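Side-chain contacts in 378aa long hypothetical citrate synthase (Sulfolobus tokodaii, PDB 1VGM), which is of unconfirmed function but belongs to the citrate synthase family, as a largely helical protein that forms a dimer: residues Q61-N64 / Q65-I69; S189-A192 / A193-S197. All coordinates share one frame; numbering follows the deposited sequence.

In the fold
From the N terminus the chain passes through short strands and helices 36-42 and 45-54 before it reaches contact 1 in helix 60-71. About 120 residues later, contact 2 falls in helix 188-197. Each joins successive turns of one helix, so neither closes a loop; they follow in series, without nesting or crossing. Contact 1 is peripheral, its centre about 24 Å from that of the chain, and its helix touches helix 45-54 and, through I69, helix 117-139. Contact 2 is buried, its centre about 14 Å from that of the chain, tying helices 203-214 and 331-353 to the subunit interface. The nearest atoms of the two contacts are about 20 Å apart.

Contact 1. Residues Q61-N64 / Q65-I69; sequences QQLN and QIKGI
L63 and K67 form the apolar part of this contact, one helical turn apart. The lysine chain is extended beyond CG, runs back along the helix and passes the leucine at an angle, placing K67 CE 3.9 Å from L63 CG and equally near CD1. L63 contributes through its first torsion: CG is anti to the backbone N (chi1 176°), which turns the branched end nearer to the following turn although CB points away from it. Nearer its root the lysine touches the carbonyl, with K67 CG 3.3 Å from L63 O. A second, looser pair lies on another side of the helix, where the side chains of Q62 and Q65 run at a slant. Q62 CG is 4.1 Å from Q65 OE1, which also comes within 3.5 Å of Q62 CA; the two amide planes differ by 25°, and the pair meets by van der Waals contact.

These are successive turns of helix 60-71 in the mainly alpha-helical citrate synthase fold. The helix packs on helix 45-54, with L63 against E46 and E47 and both Q62 and I66 against H50, while L63 also meets I375 of the second subunit.

Four consecutive backbone bonds, whose donors are the N atoms of residues 65 to 68, set the spacing. K67 N to L63 O, at 3.1 Å, is nearly straight, with an N-H...O angle of 168°. Water supplies the polar link between side chains: it donates to N64 OD1 at 2.9 Å and accepts from K67 NZ at 2.5 Å, short enough to leave this bridge doubtful in detail.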
ATOM      1  N   GLN A  61      10.782 -25.682  23.655  1.00 14.69           N
ATOM      2  CA  GLN A  61      10.885 -24.414  24.369  1.00 15.53           C
ATOM      3  C   GLN A  61      10.575 -23.243  23.440  1.00 14.22           C
ATOM      4  O   GLN A  61       9.776 -22.366  23.782  1.00  9.69           O
ATOM      5  CB  GLN A  61      12.285 -24.240  24.960  1.00 19.57           C
ATOM      6  CG  GLN A  61      12.706 -25.382  25.871  1.00 24.93           C
ATOM      7  CD  GLN A  61      13.603 -26.389  25.164  1.00 28.17           C
ATOM      8  OE1 GLN A  61      14.833 -26.304  25.252  1.00 27.82           O
ATOM      9  NE2 GLN A  61      12.992 -27.342  24.455  1.00 18.70           N
ATOM     10  N   GLN A  62      11.203 -23.238  22.268  1.00 11.86           N
ATOM     11  CA  GLN A  62      10.976 -22.184  21.288  1.00 13.23           C
ATOM     12  C   GLN A  62       9.527 -22.144  20.808  1.00 11.46           C
ATOM     13  O   GLN A  62       8.960 -21.066  20.648  1.00 12.52           O
ATOM     14  CB  GLN A  62      11.921 -22.354  20.091  1.00 13.09           C
ATOM     15  CG  GLN A  62      13.399 -22.205  20.468  1.00 11.92           C
ATOM     16  CD  GLN A  62      14.344 -22.759  19.414  1.00 11.70           C
ATOM     17  OE1 GLN A  62      14.052 -23.764  18.768  1.00 10.58           O
ATOM     18  NE2 GLN A  62      15.483 -22.106  19.241  1.00 10.05           N
ATOM     19  N   LEU A  63       8.925 -23.311  20.582  1.00  9.80           N
ATOM     20  CA  LEU A  63       7.523 -23.373  20.166  1.00  8.95           C
ATOM     21  C   LEU A  63       6.610 -22.798  21.245  1.00 13.34           C
ATOM     22  O   LEU A  63       5.647 -22.101  20.940  1.00 12.66           O
ATOM     23  CB  LEU A  63       7.113 -24.816  19.865  1.00  8.93           C
ATOM     24  CG  LEU A  63       5.651 -25.108  19.493  1.00  8.73           C
ATOM     25  CD1 LEU A  63       5.203 -24.244  18.328  1.00 10.18           C
ATOM     26  CD2 LEU A  63       5.512 -26.576  19.137  1.00 10.36           C
ATOM     27  N   ASN A  64       6.912 -23.084  22.508  1.00 13.48           N
ATOM     28  CA  ASN A  64       6.120 -22.538  23.605  1.00 13.37           C
ATOM     29  C   ASN A  64       6.268 -21.023  23.718  1.00 12.53           C
ATOM     30  O   ASN A  64       5.356 -20.329  24.169  1.00 14.25           O
ATOM     31  CB  ASN A  64       6.512 -23.199  24.929  1.00 16.94           C
ATOM     32  CG  ASN A  64       5.798 -24.525  25.149  1.00 19.92           C
ATOM     33  OD1 ASN A  64       4.716 -24.749  24.612  1.00 20.10           O
ATOM     34  ND2 ASN A  64       6.401 -25.406  25.942  1.00 17.50           N
ATOM     35  N   GLN A  65       7.413 -20.507  23.298  1.00 14.10           N
ATOM     36  CA  GLN A  65       7.594 -19.069  23.251  1.00 13.85           C
ATOM     37  C   GLN A  65       6.732 -18.426  22.160  1.00 13.83           C
ATOM     38  O   GLN A  65       6.101 -17.400  22.402  1.00 12.21           O
ATOM     39  CB  GLN A  65       9.081 -18.743  23.054  1.00 18.75           C
ATOM     40  CG  GLN A  65       9.905 -19.038  24.308  1.00 23.48           C
ATOM     41  CD  GLN A  65      11.401 -18.883  24.110  1.00 26.12           C
ATOM     42  OE1 GLN A  65      11.972 -19.380  23.140  1.00 28.26           O
ATOM     43  NE2 GLN A  65      12.047 -18.197  25.044  1.00 28.97           N
ATOM     44  N   ILE A  66       6.682 -19.035  20.975  1.00  8.54           N
ATOM     45  CA  ILE A  66       5.769 -18.577  19.927  1.00  8.19           C
ATOM     46  C   ILE A  66       4.331 -18.515  20.429  1.00  8.68           C
ATOM     47  O   ILE A  66       3.659 -17.496  20.277  1.00  8.68           O
ATOM     48  CB  ILE A  66       5.780 -19.509  18.690  1.00 11.01           C
ATOM     49  CG1 ILE A  66       7.188 -19.590  18.099  1.00 11.37           C
ATOM     50  CG2 ILE A  66       4.796 -18.979  17.633  1.00  8.39           C
ATOM     51  CD1 ILE A  66       7.671 -18.281  17.500  1.00 19.23           C
ATOM     52  N   LYS A  67       3.857 -19.611  21.017  1.00  7.49           N
ATOM     53  CA  LYS A  67       2.480 -19.683  21.502  1.00 11.05           C
ATOM     54  C   LYS A  67       2.212 -18.638  22.593  1.00 10.19           C
ATOM     55  O   LYS A  67       1.128 -18.050  22.656  1.00 10.91           O
ATOM     56  CB  LYS A  67       2.185 -21.096  22.033  1.00 10.06           C
ATOM     57  CG  LYS A  67       2.338 -22.192  20.980  1.00  8.26           C
ATOM     58  CD  LYS A  67       2.061 -23.586  21.537  1.00  8.88           C
ATOM     59  CE  LYS A  67       1.907 -24.599  20.402  1.00 10.14           C
ATOM     60  NZ  LYS A  67       1.725 -26.010  20.868  1.00 10.62           N
ATOM     61  N   GLY A  68       3.212 -18.404  23.438  1.00  7.95           N
ATOM     62  CA  GLY A  68       3.100 -17.380  24.462  1.00  9.16           C
ATOM     63  C   GLY A  68       2.931 -15.966  23.921  1.00 10.48           C
ATOM     64  O   GLY A  68       2.133 -15.186  24.439  1.00  8.51           O
ATOM     65  N   ILE A  69       3.680 -15.621  22.882  1.00  7.70           N
ATOM     66  CA  ILE A  69       3.511 -14.315  22.264  1.00 10.06           C
ATOM     67  C   ILE A  69       2.135 -14.205  21.613  1.00 10.84           C
ATOM     68  O   ILE A  69       1.426 -13.218  21.799  1.00 12.80           O
ATOM     69  CB  ILE A  69       4.595 -14.060  21.201  1.00  6.92           C
ATOM     70  CG1 ILE A  69       5.970 -13.973  21.881  1.00 10.40           C
ATOM     71  CG2 ILE A  69       4.285 -12.771  20.440  1.00  7.71           C
ATOM     72  CD1 ILE A  69       7.155 -14.113  20.915  1.00 10.66           C
TER
HETATM   73  O   HOH W   1       3.642 -26.453  22.472  1.00 28.50           O

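Contact 2. Residues S189-A192 / A193-S197; sequences STTA and ALVAS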
ATOM      1  N   SER A 189       0.717  -8.025  -3.901  1.00  4.91           N
ATOM      2  CA  SER A 189       0.644  -7.729  -2.471  1.00  2.94           C
ATOM      3  C   SER A 189       2.017  -7.762  -1.823  1.00  3.70           C
ATOM      4  O   SER A 189       2.424  -6.794  -1.183  1.00  3.29           O
ATOM      5  CB  SER A 189      -0.296  -8.702  -1.748  1.00  6.36           C
ATOM      6  OG  SER A 189       0.041 -10.052  -2.008  1.00  2.42           O
ATOM      7  N   THR A 190       2.737  -8.865  -1.984  1.00  4.01           N
ATOM      8  CA  THR A 190       4.097  -8.941  -1.460  1.00  4.23           C
ATOM      9  C   THR A 190       4.962  -7.793  -2.007  1.00  4.37           C
ATOM     10  O   THR A 190       5.794  -7.234  -1.296  1.00  4.07           O
ATOM     11  CB  THR A 190       4.741 -10.293  -1.819  1.00  2.43           C
ATOM     12  OG1 THR A 190       3.876 -11.354  -1.394  1.00  6.03           O
ATOM     13  CG2 THR A 190       6.095 -10.451  -1.132  1.00  1.84           C
ATOM     14  N   THR A 191       4.757  -7.437  -3.273  1.00  5.51           N
ATOM     15  CA  THR A 191       5.548  -6.372  -3.892  1.00  4.96           C
ATOM     16  C   THR A 191       5.259  -5.036  -3.208  1.00  4.77           C
ATOM     17  O   THR A 191       6.174  -4.278  -2.886  1.00  3.32           O
ATOM     18  CB  THR A 191       5.235  -6.250  -5.408  1.00  5.84           C
ATOM     19  OG1 THR A 191       5.457  -7.517  -6.040  1.00  3.92           O
ATOM     20  CG2 THR A 191       6.117  -5.182  -6.074  1.00  6.63           C
ATOM     21  N   ALA A 192       3.983  -4.757  -2.975  1.00  5.75           N
ATOM     22  CA  ALA A 192       3.589  -3.496  -2.360  1.00  5.87           C
ATOM     23  C   ALA A 192       4.130  -3.395  -0.927  1.00  3.30           C
ATOM     24  O   ALA A 192       4.549  -2.326  -0.490  1.00  3.19           O
ATOM     25  CB  ALA A 192       2.058  -3.366  -2.369  1.00  1.60           C
ATOM     26  N   ALA A 193       4.131  -4.505  -0.195  1.00  5.12           N
ATOM     27  CA  ALA A 193       4.702  -4.496   1.156  1.00  3.14           C
ATOM     28  C   ALA A 193       6.209  -4.213   1.124  1.00  1.60           C
ATOM     29  O   ALA A 193       6.732  -3.451   1.934  1.00  1.89           O
ATOM     30  CB  ALA A 193       4.439  -5.829   1.849  1.00  2.90           C
ATOM     31  N   LEU A 194       6.907  -4.842   0.191  1.00  1.60           N
ATOM     32  CA  LEU A 194       8.329  -4.591   0.037  1.00  1.66           C
ATOM     33  C   LEU A 194       8.593  -3.121  -0.288  1.00  4.72           C
ATOM     34  O   LEU A 194       9.507  -2.502   0.269  1.00  2.64           O
ATOM     35  CB  LEU A 194       8.902  -5.481  -1.063  1.00  1.60           C
ATOM     36  CG  LEU A 194       9.017  -6.945  -0.641  1.00  4.80           C
ATOM     37  CD1 LEU A 194       9.294  -7.829  -1.861  1.00  1.60           C
ATOM     38  CD2 LEU A 194      10.109  -7.077   0.407  1.00  2.79           C
ATOM     39  N   VAL A 195       7.787  -2.563  -1.186  1.00  4.78           N
ATOM     40  CA  VAL A 195       7.968  -1.179  -1.583  1.00  4.90           C
ATOM     41  C   VAL A 195       7.817  -0.250  -0.378  1.00  6.69           C
ATOM     42  O   VAL A 195       8.584   0.697  -0.221  1.00  5.10           O
ATOM     43  CB  VAL A 195       6.957  -0.776  -2.682  1.00  2.95           C
ATOM     44  CG1 VAL A 195       7.009   0.730  -2.919  1.00  7.14           C
ATOM     45  CG2 VAL A 195       7.270  -1.518  -3.969  1.00  5.19           C
ATOM     46  N   ALA A 196       6.838  -0.529   0.478  1.00  5.51           N
ATOM     47  CA  ALA A 196       6.666   0.242   1.712  1.00  7.72           C
ATOM     48  C   ALA A 196       7.812   0.002   2.700  1.00  7.06           C
ATOM     49  O   ALA A 196       8.265   0.928   3.372  1.00  6.35           O
ATOM     50  CB  ALA A 196       5.333  -0.108   2.367  1.00  6.94           C
ATOM     51  N   SER A 197       8.275  -1.239   2.808  1.00  6.47           N
ATOM     52  CA  SER A 197       9.331  -1.530   3.773  1.00  9.07           C
ATOM     53  C   SER A 197      10.619  -0.842   3.331  1.00  9.65           C
ATOM     54  O   SER A 197      11.461  -0.494   4.158  1.00  7.30           O
ATOM     55  CB  SER A 197       9.569  -3.035   3.892  1.00  7.46           C
ATOM     56  OG  SER A 197      10.280  -3.517   2.769  1.00  7.09           O
TER
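T191 O accepts the shortest bond between the two segments, from V195 N at 2.9 Å, and hydrocarbon closes in around the same oxygen. V195 CG2 lies 3.2 Å from T191 O because CG1 takes the position anti to the backbone N (chi1 171°), leaving CG2 beside that N and over the preceding turn. From the neighbouring residue, L194 CB approaches T191 O to 3.5 Å.

One residue earlier the pattern recurs with a longer side chain. T190 O accepts L194 N at 3.0 Å, while L194 CG sits 3.3 Å from the same oxygen. Beyond the backbone, T190 and L194 lie side by side and point the same way, their methyls just meeting at 4.2 Å between T190 CG2 and L194 CD1. This flank faces helix 331-353, with T190 against W343 and L194 against Y350. S189 OG is hydrogen-bonded to H219 NE2, with a weak bond to W343 NE1.

The small A192 and A196 complete the i to i+4 ladder, A196 N binding A192 O at 3.1 Å, and both lie against helix 203-214. They also reach the second subunit, A192 meeting V195 and A196 meeting A212 of that chain, so helix 188-197 packs against its own copy at the dimer interface.

Near the helix end, S197 OG donates to L194 O at 2.8 Å. V195 O and A196 O likewise bond to the hydroxyls of S198 and T199, which implies that hydroxyl side chains satisfy three successive carbonyls of this buried last turn.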